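Local coordinates for protein oxidized polyvinyl alcohol hydrolase (Pseudomonas sp. VM15C, PDB 3WWC) that hydrolyses beta-diketones such as nonane-4,6-dione, and oxidized polyvinyl alcohol in the second step of polyvinyl alcohol degradation, at residues W126-E131 with I176-T181; P67-V72 with P100-A105; S201-V206 with L271-R276; D258-T263 with H301-P306. The protein carries 1 engineered substitution. All blocks are in the same frame, centred on the assembly; numbering follows the deposited sequence.

In the fold
All four interactions meet round one bound butanoic acid in an alpha/beta-hydrolase fold. Along the chain interaction 2 closes before interaction 1 opens, and interactions 3 and 4 follow with alternating segments. Interactions 1 and 2 have centres about 8 Å apart and use the loops beyond strands 62-68 and 96-100 and the start of helix 178-189. Interactions 3 and 4, about 10 Å apart between centres, share the small antiparallel sheet of strands 259-263 and 269-274, tied by the disulfide Cys262-Cys272. Interactions 2 and 3 lie farthest apart, about 18 Å between centres, and do not touch. Residues distant in sequence thus line one pocket at the ends of the central sheet's strands.

Interaction 1: W126-E131 with I176-T181; sequences WNPWFE and IASGGT. Engineered in segment 176-181: Ala177 (natural residue Ser). With BUA (butanoic acid), chain C; BUA (butanoic acid), chain D.
Ser178 OG donates to Glu131 OE2 over 2.7 Å, reaching the carboxylate on its anti side, and this bond is the tight centre of the contact. With OG anti to the backbone N (chi1 -178°), the compact serine hydroxyl fits between the indole edge at Trp129 CD1, 3.5 Å away, and the proline ring at Pro128 CB, 3.6 Å away. Beside it the bent chain of Glu131 crosses Thr181, whose methyl CG2 lies 3.6 Å from Glu131 CD. Gly179 lets the Trp129 indole come close, its NE1 3.5 Å from Gly179 CA, while that N-H is given to Thr69 O. Toward the substrate pocket the contact is looser: water 1 bridges Glu131 OE2 and Thr181 OG1, which also accepts from Glu203 N, and Trp126 only brushes Ser178 OG with its CD1. Its indole instead spreads one face along the butanoic acid chain, with NE1 3.5 Å from C3 of the chain C ligand, and donates to Ser71 OG. An alanine in place of Trp126 would probably open a gap beside that chain and leave Ser71 OG without its indole donor. The sharp turn at the engineered Ala177, between strand 170-176 and helix 178-189, matches the nucleophile elbow of alpha/beta-hydrolases, in the natural G-x-S-x-G pattern whose serine is, by similarity, part of the charge relay system. With Tyr205 OH bound to OE1, the buried Glu131 carboxylate has a serine, a tyrosine and a water as partners, and the adjoining helix start is likely to favour its ionised form.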
# COMPACT_ATOMS: atom_id res chain seq x y z
N TRP A 126 0.58 14.21 2.22
CA TRP A 126 0.63 13.70 3.59
C TRP A 126 2.06 13.23 3.90
O TRP A 126 2.69 12.57 3.12
CB TRP A 126 -0.39 12.56 3.64
CG TRP A 126 -0.85 12.28 5.03
CD1 TRP A 126 -0.70 11.12 5.72
CD2 TRP A 126 -1.47 13.21 5.93
NE1 TRP A 126 -1.17 11.27 7.01
CE2 TRP A 126 -1.65 12.54 7.15
CE3 TRP A 126 -1.89 14.53 5.80
CZ2 TRP A 126 -2.24 13.16 8.26
CZ3 TRP A 126 -2.48 15.16 6.92
CH2 TRP A 126 -2.64 14.46 8.12
N ASN A 127 2.55 13.60 5.06
CA ASN A 127 3.97 13.36 5.39
C ASN A 127 4.52 11.95 5.65
O ASN A 127 5.71 11.75 5.48
CB ASN A 127 4.34 14.24 6.61
CG ASN A 127 5.78 14.69 6.59
OD1 ASN A 127 6.34 14.99 5.55
ND2 ASN A 127 6.37 14.77 7.78
N PRO A 128 3.69 10.96 6.07
CA PRO A 128 4.27 9.64 6.32
C PRO A 128 5.01 8.98 5.16
O PRO A 128 6.08 8.37 5.34
CB PRO A 128 3.08 8.78 6.75
CG PRO A 128 2.16 9.81 7.51
CD PRO A 128 2.31 11.06 6.56
N TRP A 129 4.42 9.10 3.96
CA TRP A 129 5.01 8.51 2.76
C TRP A 129 4.77 9.50 1.63
O TRP A 129 3.87 10.32 1.69
CB TRP A 129 4.32 7.19 2.36
CG TRP A 129 4.30 6.10 3.45
CD1 TRP A 129 3.23 5.76 4.27
CD2 TRP A 129 5.38 5.23 3.82
NE1 TRP A 129 3.60 4.75 5.13
CE2 TRP A 129 4.90 4.40 4.88
CE3 TRP A 129 6.70 5.08 3.38
CZ2 TRP A 129 5.72 3.42 5.48
CZ3 TRP A 129 7.51 4.13 3.96
CH2 TRP A 129 7.02 3.29 5.02
N PHE A 130 5.56 9.38 0.56
CA PHE A 130 5.36 10.23 -0.62
C PHE A 130 4.31 9.46 -1.44
O PHE A 130 4.61 8.76 -2.41
CB PHE A 130 6.71 10.36 -1.34
CG PHE A 130 7.81 11.00 -0.48
CD1 PHE A 130 7.65 12.30 -0.02
CD2 PHE A 130 8.95 10.28 -0.10
CE1 PHE A 130 8.64 12.86 0.83
CE2 PHE A 130 9.91 10.84 0.72
CZ PHE A 130 9.76 12.13 1.20
N GLU A 131 3.06 9.62 -1.02
CA GLU A 131 1.97 8.84 -1.53
C GLU A 131 0.86 9.53 -2.28
O GLU A 131 -0.07 8.86 -2.74
CB GLU A 131 1.37 7.94 -0.38
CG GLU A 131 1.18 8.52 1.08
CD GLU A 131 -0.09 9.33 1.32
OE1 GLU A 131 -0.43 10.22 0.51
OE2 GLU A 131 -0.75 9.08 2.37
N ILE A 176 -1.19 -0.17 5.76
CA ILE A 176 -2.40 0.36 6.35
C ILE A 176 -2.46 1.88 6.30
O ILE A 176 -1.45 2.55 6.50
CB ILE A 176 -2.52 -0.12 7.84
CG1 ILE A 176 -3.75 0.48 8.52
CG2 ILE A 176 -1.29 0.32 8.69
CD1 ILE A 176 -5.05 -0.06 7.97
N ALA A 177 -3.62 2.41 5.94
CA ALA A 177 -3.87 3.85 6.01
C ALA A 177 -2.94 4.57 5.07
O ALA A 177 -3.00 4.25 3.89
CB ALA A 177 -3.71 4.28 7.48
N SER A 178 -2.08 5.48 5.52
CA SER A 178 -1.17 6.15 4.57
C SER A 178 -0.29 5.08 3.92
O SER A 178 0.12 5.29 2.77
CB SER A 178 -0.34 7.20 5.31
OG SER A 178 0.52 7.89 4.42
N GLY A 179 0.01 3.99 4.62
CA GLY A 179 0.80 2.94 3.96
C GLY A 179 -0.03 2.24 2.88
O GLY A 179 0.56 1.71 1.94
N GLY A 180 -1.35 2.18 3.05
CA GLY A 180 -2.21 1.64 2.01
C GLY A 180 -2.26 2.60 0.82
O GLY A 180 -2.31 2.15 -0.32
N THR A 181 -2.24 3.92 1.07
CA THR A 181 -2.22 4.90 -0.01
C THR A 181 -0.91 4.73 -0.77
O THR A 181 -0.89 4.76 -2.00
CB THR A 181 -2.30 6.31 0.58
OG1 THR A 181 -3.40 6.34 1.53
CG2 THR A 181 -2.49 7.34 -0.53
C1 BUA C . -4.95 11.07 5.14
C2 BUA C . -5.17 9.73 5.84
C3 BUA C . -3.81 9.09 6.14
C4 BUA C . -3.98 7.79 6.93
O1 BUA C . -3.05 7.50 7.72
O2 BUA C . -4.99 7.10 6.67
C1 BUA D . -5.42 11.19 4.42
C2 BUA D . -5.20 12.63 3.96
C3 BUA D . -5.90 13.59 4.92
C4 BUA D . -5.62 15.03 4.50
O1 BUA D . -5.21 15.21 3.33
O2 BUA D . -5.82 15.92 5.35
O HOH W 1 -3.38 8.63 3.02

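Interaction 2: P67-V72 with P100-A105; sequences PMTGSV and PVRACA. With BUA (butanoic acid), chain C.
NH1 of Arg102 faces two successive carbonyl oxygens: it gives a weak, bent hydrogen bond to Ser71 O at 3.1 Å and lies 2.9 Å from Gly70 O. The carbonyls belong to the loop that leaves strand 62-68, which in alpha/beta-hydrolases commonly contributes to the oxyanion hole, and the arginine comes from the loop after the neighbouring parallel strand 96-100. Its long chain is bent at chi3 (-67°), which brings the guanidinium across Thr69 at about a right angle; the Thr69 methyl CG2 sits over one face of the group, 3.5 Å from NE. Thr69 turns its hydroxyl the other way, to Glu73 O, and NH2 of Arg102 donates to Arg112 O. A leucine in place of Arg102 would probably leave Ser71 O and Arg112 O without this donor and the loop less firmly held. Nearer the strands the contact becomes apolar. Met68 CG meets Pro100 CG at 3.8 Å, and the proline ring, which has no N-H to offer, sets its CD 3.5 Å from Pro67 O. Water 2 spans the widening gap between the chains, accepting from Thr69 N and donating to Pro100 O at 2.8 Å. Past Gly70 the loop carries Ser71 into the ligand pocket, where a short hydroxyl suits a carboxylate partner: Ser71 OG donates to O1 of the chain C butanoic acid over 2.7 Å.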
# COMPACT_ATOMS: atom_id res chain seq x y z
N PRO A 67 5.80 -4.60 4.02
CA PRO A 67 4.72 -3.98 4.78
C PRO A 67 5.05 -2.56 5.16
O PRO A 67 6.20 -2.23 5.52
CB PRO A 67 4.62 -4.89 6.01
CG PRO A 67 6.08 -5.28 6.25
CD PRO A 67 6.58 -5.55 4.87
N MET A 68 4.02 -1.72 5.10
CA MET A 68 4.19 -0.31 5.46
C MET A 68 3.23 0.12 6.53
O MET A 68 2.03 -0.15 6.44
CB MET A 68 3.98 0.57 4.23
CG MET A 68 5.08 0.32 3.23
SD MET A 68 4.82 1.20 1.66
CE MET A 68 3.54 0.29 0.97
N THR A 69 3.75 0.82 7.54
CA THR A 69 2.90 1.37 8.57
C THR A 69 2.16 2.60 8.05
O THR A 69 2.30 3.00 6.88
CB THR A 69 3.79 1.74 9.78
OG1 THR A 69 2.93 2.01 10.90
CG2 THR A 69 4.68 2.97 9.49
N GLY A 70 1.35 3.18 8.93
CA GLY A 70 0.56 4.35 8.58
C GLY A 70 1.12 5.65 9.14
O GLY A 70 2.32 5.92 9.09
N SER A 71 0.21 6.46 9.66
CA SER A 71 0.59 7.78 10.19
C SER A 71 1.05 7.84 11.60
O SER A 71 1.93 8.63 11.92
CB SER A 71 -0.61 8.73 10.05
OG SER A 71 -0.93 8.93 8.66
N VAL A 72 0.52 6.95 12.44
CA VAL A 72 0.88 6.99 13.86
C VAL A 72 1.61 5.77 14.41
O VAL A 72 2.38 5.89 15.36
CB VAL A 72 -0.36 7.25 14.70
CG1 VAL A 72 -0.04 7.10 16.18
CG2 VAL A 72 -0.90 8.65 14.35
N PRO A 100 10.22 -0.93 4.96
CA PRO A 100 10.85 0.40 4.91
C PRO A 100 10.44 1.30 6.05
O PRO A 100 9.32 1.24 6.52
CB PRO A 100 10.35 0.98 3.58
CG PRO A 100 8.91 0.34 3.45
CD PRO A 100 9.13 -1.08 3.94
N VAL A 101 11.39 2.13 6.49
CA VAL A 101 11.12 3.16 7.52
C VAL A 101 10.71 4.42 6.77
O VAL A 101 11.27 4.74 5.70
CB VAL A 101 12.38 3.38 8.36
CG1 VAL A 101 12.19 4.53 9.39
CG2 VAL A 101 12.70 2.07 9.09
N ARG A 102 9.75 5.16 7.31
CA ARG A 102 9.27 6.40 6.69
C ARG A 102 10.38 7.47 6.68
O ARG A 102 11.15 7.58 7.66
CB ARG A 102 8.04 6.92 7.46
CG ARG A 102 6.84 5.99 7.35
CD ARG A 102 5.69 6.37 8.31
NE ARG A 102 6.17 6.13 9.66
CZ ARG A 102 5.57 6.55 10.76
NH1 ARG A 102 4.41 7.21 10.70
NH2 ARG A 102 6.22 6.41 11.93
N ALA A 103 10.47 8.24 5.60
CA ALA A 103 11.50 9.27 5.51
C ALA A 103 11.40 10.26 6.70
O ALA A 103 12.43 10.63 7.31
CB ALA A 103 11.31 10.02 4.18
N CYS A 104 10.17 10.64 7.04
CA CYS A 104 9.95 11.57 8.13
C CYS A 104 10.47 11.06 9.48
O CYS A 104 10.66 11.85 10.39
CB CYS A 104 8.41 11.89 8.26
SG CYS A 104 7.39 10.36 8.54
N ALA A 105 10.63 9.74 9.63
CA ALA A 105 11.10 9.18 10.92
C ALA A 105 12.62 9.28 11.09
O ALA A 105 13.16 8.84 12.12
CB ALA A 105 10.68 7.71 11.03
C1 BUA C . -4.95 11.07 5.14
C2 BUA C . -5.17 9.73 5.84
C3 BUA C . -3.81 9.09 6.14
C4 BUA C . -3.98 7.79 6.93
O1 BUA C . -3.05 7.50 7.72
O2 BUA C . -4.99 7.10 6.67
O HOH W 2 6.88 0.75 7.85

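Interaction 3: S201-V206 with L271-R276; sequences SGEWYV and LCADYR. With BUA (butanoic acid), chain C; BUA (butanoic acid), chain D.
Ser201 presents its carbonyl obliquely to the ring of Tyr275, with O 3.1 Å from CD2; its hydroxyl partner is Asp258. Gly202 O follows, 3.6 Å from the same CD2 and near the ring plane. Glu203 comes next, its CG 4.0 Å from Tyr275 CE2 and its chain crossing the tyrosine at about a right angle. The chain bends at chi2 (-72°), which folds the carboxylate back toward the following backbone N-H groups. OE1 accepts a hydrogen bond from each of two waters, one leading to Asp274 N and the other to Cys272 O, while OE2 accepts from Trp204 N on its anti lone pair and from Tyr205 N at 2.9 Å. Glutamate suits this spot because four donors surround it. Tyr205 lays its ring over Glu203 CB, 3.8 Å from the plane, and turns an edge to the chain D butanoic acid. In the other segment, Cys272 and Ala273 form a classic beta bulge against Trp260, and Asp274 N-caps helix 275-288. Tyr275 OH lies doubtfully close to O2 of the chain C ligand. With Tyr275 bordering that ligand and Tyr205 and Cys272 the chain D one, the contact forms a wall of this alpha/beta-hydrolase's ligand pocket.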
# COMPACT_ATOMS: atom_id res chain seq x y z
N SER A 201 -7.27 0.06 3.54
CA SER A 201 -7.80 1.39 3.91
C SER A 201 -6.90 2.51 3.47
O SER A 201 -6.53 3.39 4.28
CB SER A 201 -8.01 1.43 5.39
OG SER A 201 -8.91 0.42 5.76
N GLY A 202 -6.54 2.45 2.21
CA GLY A 202 -5.71 3.51 1.61
C GLY A 202 -6.57 4.53 0.90
O GLY A 202 -7.72 4.25 0.48
N GLU A 203 -6.02 5.72 0.74
CA GLU A 203 -6.72 6.76 -0.02
C GLU A 203 -6.45 6.60 -1.52
O GLU A 203 -5.51 5.90 -1.97
CB GLU A 203 -6.25 8.17 0.41
CG GLU A 203 -7.24 8.96 1.33
CD GLU A 203 -8.46 9.45 0.58
OE1 GLU A 203 -9.19 10.24 1.20
OE2 GLU A 203 -8.72 9.09 -0.60
N TRP A 204 -7.31 7.28 -2.28
CA TRP A 204 -7.20 7.42 -3.74
C TRP A 204 -7.07 8.93 -4.05
O TRP A 204 -6.54 9.29 -5.11
CB TRP A 204 -8.46 6.89 -4.44
CG TRP A 204 -8.24 6.52 -5.90
CD1 TRP A 204 -8.67 7.21 -7.01
CD2 TRP A 204 -7.52 5.37 -6.39
NE1 TRP A 204 -8.28 6.55 -8.16
CE2 TRP A 204 -7.57 5.42 -7.81
CE3 TRP A 204 -6.84 4.30 -5.76
CZ2 TRP A 204 -6.97 4.43 -8.61
CZ3 TRP A 204 -6.24 3.32 -6.56
CH2 TRP A 204 -6.31 3.37 -7.97
N TYR A 205 -7.55 9.78 -3.16
CA TYR A 205 -7.57 11.27 -3.34
C TYR A 205 -8.26 11.59 -4.65
O TYR A 205 -7.72 12.25 -5.56
CB TYR A 205 -6.17 11.84 -3.35
CG TYR A 205 -5.36 11.56 -2.12
CD1 TYR A 205 -5.80 11.95 -0.84
CD2 TYR A 205 -4.09 11.00 -2.24
CE1 TYR A 205 -4.96 11.82 0.27
CE2 TYR A 205 -3.25 10.87 -1.14
CZ TYR A 205 -3.69 11.28 0.10
OH TYR A 205 -2.83 11.24 1.20
N VAL A 206 -9.51 11.13 -4.74
CA VAL A 206 -10.29 11.29 -5.96
C VAL A 206 -10.31 12.73 -6.48
O VAL A 206 -10.49 13.70 -5.70
CB VAL A 206 -11.71 10.81 -5.70
CG1 VAL A 206 -12.67 11.21 -6.88
CG2 VAL A 206 -11.69 9.30 -5.62
N LEU A 271 -13.03 15.15 10.78
CA LEU A 271 -13.02 14.11 9.73
C LEU A 271 -12.27 14.54 8.47
O LEU A 271 -12.62 15.53 7.85
CB LEU A 271 -14.47 13.75 9.39
CG LEU A 271 -14.65 12.65 8.31
CD1 LEU A 271 -14.08 11.32 8.84
CD2 LEU A 271 -16.14 12.49 7.96
N CYS A 272 -11.24 13.79 8.05
CA CYS A 272 -10.51 14.20 6.84
C CYS A 272 -10.38 13.09 5.81
O CYS A 272 -9.85 13.31 4.72
CB CYS A 272 -9.09 14.68 7.18
SG CYS A 272 -8.07 13.51 8.11
N ALA A 273 -10.84 11.88 6.16
CA ALA A 273 -10.78 10.80 5.19
C ALA A 273 -11.85 9.76 5.46
O ALA A 273 -12.11 9.42 6.62
CB ALA A 273 -9.42 10.15 5.22
N ASP A 274 -12.45 9.28 4.38
CA ASP A 274 -13.47 8.24 4.45
C ASP A 274 -12.97 7.20 3.46
O ASP A 274 -12.83 7.47 2.28
CB ASP A 274 -14.81 8.82 3.99
CG ASP A 274 -15.93 7.78 3.99
OD1 ASP A 274 -15.62 6.56 4.03
OD2 ASP A 274 -17.13 8.18 3.97
N TYR A 275 -12.72 5.98 3.95
CA TYR A 275 -12.12 4.99 3.03
C TYR A 275 -13.10 4.15 2.22
O TYR A 275 -12.71 3.32 1.41
CB TYR A 275 -11.09 4.14 3.82
CG TYR A 275 -10.02 5.05 4.40
CD1 TYR A 275 -10.20 5.63 5.66
CD2 TYR A 275 -8.88 5.36 3.66
CE1 TYR A 275 -9.25 6.51 6.18
CE2 TYR A 275 -7.94 6.25 4.17
CZ TYR A 275 -8.14 6.81 5.41
OH TYR A 275 -7.23 7.68 5.92
N ARG A 276 -14.38 4.43 2.37
CA ARG A 276 -15.35 3.74 1.51
C ARG A 276 -15.14 4.21 0.04
O ARG A 276 -14.96 3.39 -0.86
CB ARG A 276 -16.78 4.07 2.04
CG ARG A 276 -17.89 3.45 1.13
CD ARG A 276 -19.27 4.14 1.39
NE ARG A 276 -19.60 4.09 2.80
CZ ARG A 276 -20.30 3.12 3.37
NH1 ARG A 276 -20.79 2.12 2.64
NH2 ARG A 276 -20.44 3.09 4.67
C1 BUA C . -4.95 11.07 5.14
C2 BUA C . -5.17 9.73 5.84
C3 BUA C . -3.81 9.09 6.14
C4 BUA C . -3.98 7.79 6.93
O1 BUA C . -3.05 7.50 7.72
O2 BUA C . -4.99 7.10 6.67
C1 BUA D . -5.42 11.19 4.42
C2 BUA D . -5.20 12.63 3.96
C3 BUA D . -5.90 13.59 4.92
C4 BUA D . -5.62 15.03 4.50
O1 BUA D . -5.21 15.21 3.33
O2 BUA D . -5.82 15.92 5.35
O HOH W 3 -11.82 10.06 1.67
O HOH W 4 -8.78 12.53 2.18

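Interaction 4: D258-T263 with H301-P306; sequences DLWNCT and HGHMWP. With BUA (butanoic acid), chain C.
A His-carboxylate hydrogen bond joins His303 to Asp258 at the places where alpha/beta-hydrolases usually carry their acid and histidine: the acid in the loop after strand 247-253, the histidine in the loop after strand 292-298. His303 ND1 donates to Asp258 OD1 over 2.6 Å, meeting the oxygen nearly along its C-O bond, with OD1 15° out of the imidazole plane. The other oxygen, OD2, is held by Ser201 OG and Gly254 N, which fix the rotation of the carboxylate and so aim OD1; an aspartate offers one oxygen to the clamp and the other to the histidine. Asp258 CG also lies 3.3 Å from Gly302 O. Gly302 adopts backbone angles at which a CB would be jammed against the preceding carbonyl, which favours glycine. With CG anti to the backbone N (chi1 -165°), the imidazole swings toward strand 259-263, where Leu259 O touches His303 CB at 3.5 Å. Trp260 closes in beyond it, its CE3 3.6 Å from His303 CD2 and the ring planes inclined at 50°, while Tyr275 stacks on the imidazole. The Trp260 indole also turns a face to the ligand, so its broad surface borders the histidine and the pocket alike. Histidine fits because its second nitrogen remains for the ligand: NE2 donates to O2 of the chain C butanoic acid over 3.1 Å.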
# COMPACT_ATOMS: atom_id res chain seq x y z
N ASP A 258 -14.51 2.89 9.08
CA ASP A 258 -13.21 3.06 8.46
C ASP A 258 -13.14 4.50 7.92
O ASP A 258 -13.42 4.78 6.76
CB ASP A 258 -13.05 2.01 7.35
CG ASP A 258 -11.61 1.97 6.79
OD1 ASP A 258 -10.78 2.77 7.25
OD2 ASP A 258 -11.34 1.15 5.86
N LEU A 259 -12.75 5.39 8.85
CA LEU A 259 -12.71 6.85 8.65
C LEU A 259 -11.51 7.33 9.42
O LEU A 259 -11.08 6.64 10.33
CB LEU A 259 -13.94 7.50 9.30
CG LEU A 259 -15.32 6.97 8.87
CD1 LEU A 259 -16.44 7.41 9.82
CD2 LEU A 259 -15.58 7.46 7.44
N TRP A 260 -10.99 8.50 9.09
CA TRP A 260 -9.83 9.03 9.81
C TRP A 260 -10.07 10.48 10.17
O TRP A 260 -10.48 11.28 9.33
CB TRP A 260 -8.54 8.93 8.96
CG TRP A 260 -7.25 9.53 9.56
CD1 TRP A 260 -6.57 10.65 9.14
CD2 TRP A 260 -6.49 8.99 10.64
NE1 TRP A 260 -5.42 10.83 9.89
CE2 TRP A 260 -5.35 9.82 10.82
CE3 TRP A 260 -6.65 7.88 11.47
CZ2 TRP A 260 -4.39 9.58 11.80
CZ3 TRP A 260 -5.69 7.63 12.45
CH2 TRP A 260 -4.57 8.48 12.61
N ASN A 261 -9.81 10.80 11.44
CA ASN A 261 -9.94 12.19 11.89
C ASN A 261 -8.53 12.73 12.07
O ASN A 261 -7.72 12.17 12.81
CB ASN A 261 -10.65 12.27 13.23
CG ASN A 261 -12.09 11.80 13.15
OD1 ASN A 261 -12.56 11.05 14.01
ND2 ASN A 261 -12.78 12.22 12.14
N CYS A 262 -8.27 13.83 11.39
CA CYS A 262 -7.00 14.51 11.46
C CYS A 262 -6.95 15.29 12.79
O CYS A 262 -7.96 15.47 13.45
CB CYS A 262 -6.93 15.47 10.28
SG CYS A 262 -6.46 14.62 8.73
N THR A 263 -5.77 15.74 13.18
CA THR A 263 -5.66 16.50 14.42
C THR A 263 -5.08 17.89 14.12
O THR A 263 -3.99 17.99 13.59
CB THR A 263 -4.70 15.81 15.41
OG1 THR A 263 -5.14 14.47 15.66
CG2 THR A 263 -4.64 16.59 16.72
N HIS A 301 -13.56 -3.94 11.29
CA HIS A 301 -12.67 -3.47 12.32
C HIS A 301 -12.34 -1.98 12.33
O HIS A 301 -11.64 -1.52 13.25
CB HIS A 301 -11.36 -4.22 12.20
CG HIS A 301 -10.64 -3.92 10.92
ND1 HIS A 301 -11.10 -4.35 9.70
CD2 HIS A 301 -9.55 -3.17 10.67
CE1 HIS A 301 -10.33 -3.86 8.74
NE2 HIS A 301 -9.39 -3.13 9.30
N GLY A 302 -12.76 -1.26 11.29
CA GLY A 302 -12.51 0.17 11.24
C GLY A 302 -11.28 0.59 10.47
O GLY A 302 -10.96 0.04 9.38
N HIS A 303 -10.57 1.57 11.00
CA HIS A 303 -9.38 2.08 10.35
C HIS A 303 -8.15 1.76 11.17
O HIS A 303 -7.64 2.61 11.93
CB HIS A 303 -9.47 3.59 10.18
CG HIS A 303 -8.46 4.15 9.22
ND1 HIS A 303 -8.47 3.84 7.88
CD2 HIS A 303 -7.41 4.99 9.40
CE1 HIS A 303 -7.48 4.47 7.27
NE2 HIS A 303 -6.83 5.19 8.18
N MET A 304 -7.70 0.52 11.06
CA MET A 304 -6.51 0.03 11.76
C MET A 304 -6.17 -1.28 11.08
O MET A 304 -6.91 -1.72 10.21
CB MET A 304 -6.77 -0.18 13.25
CG MET A 304 -7.97 -0.97 13.52
SD MET A 304 -8.54 -0.82 15.28
CE MET A 304 -7.15 -0.72 16.10
N TRP A 305 -5.05 -1.88 11.42
CA TRP A 305 -4.74 -3.16 10.78
C TRP A 305 -5.86 -4.12 11.13
O TRP A 305 -6.37 -4.08 12.25
CB TRP A 305 -3.43 -3.71 11.35
CG TRP A 305 -2.85 -4.78 10.47
CD1 TRP A 305 -3.16 -6.15 10.48
CD2 TRP A 305 -1.99 -4.56 9.37
NE1 TRP A 305 -2.53 -6.75 9.44
CE2 TRP A 305 -1.80 -5.80 8.73
CE3 TRP A 305 -1.35 -3.43 8.87
CZ2 TRP A 305 -1.01 -5.96 7.58
CZ3 TRP A 305 -0.56 -3.56 7.74
CH2 TRP A 305 -0.39 -4.83 7.09
N PRO A 306 -6.22 -5.03 10.23
CA PRO A 306 -7.28 -6.04 10.44
C PRO A 306 -7.13 -6.60 11.85
O PRO A 306 -6.05 -7.08 12.23
CB PRO A 306 -6.96 -7.07 9.35
CG PRO A 306 -6.70 -6.09 8.16
CD PRO A 306 -5.74 -5.06 8.83
C1 BUA C . -4.95 11.07 5.14
C2 BUA C . -5.17 9.73 5.84
C3 BUA C . -3.81 9.09 6.14
C4 BUA C . -3.98 7.79 6.93
O1 BUA C . -3.05 7.50 7.72
O2 BUA C . -4.99 7.10 6.67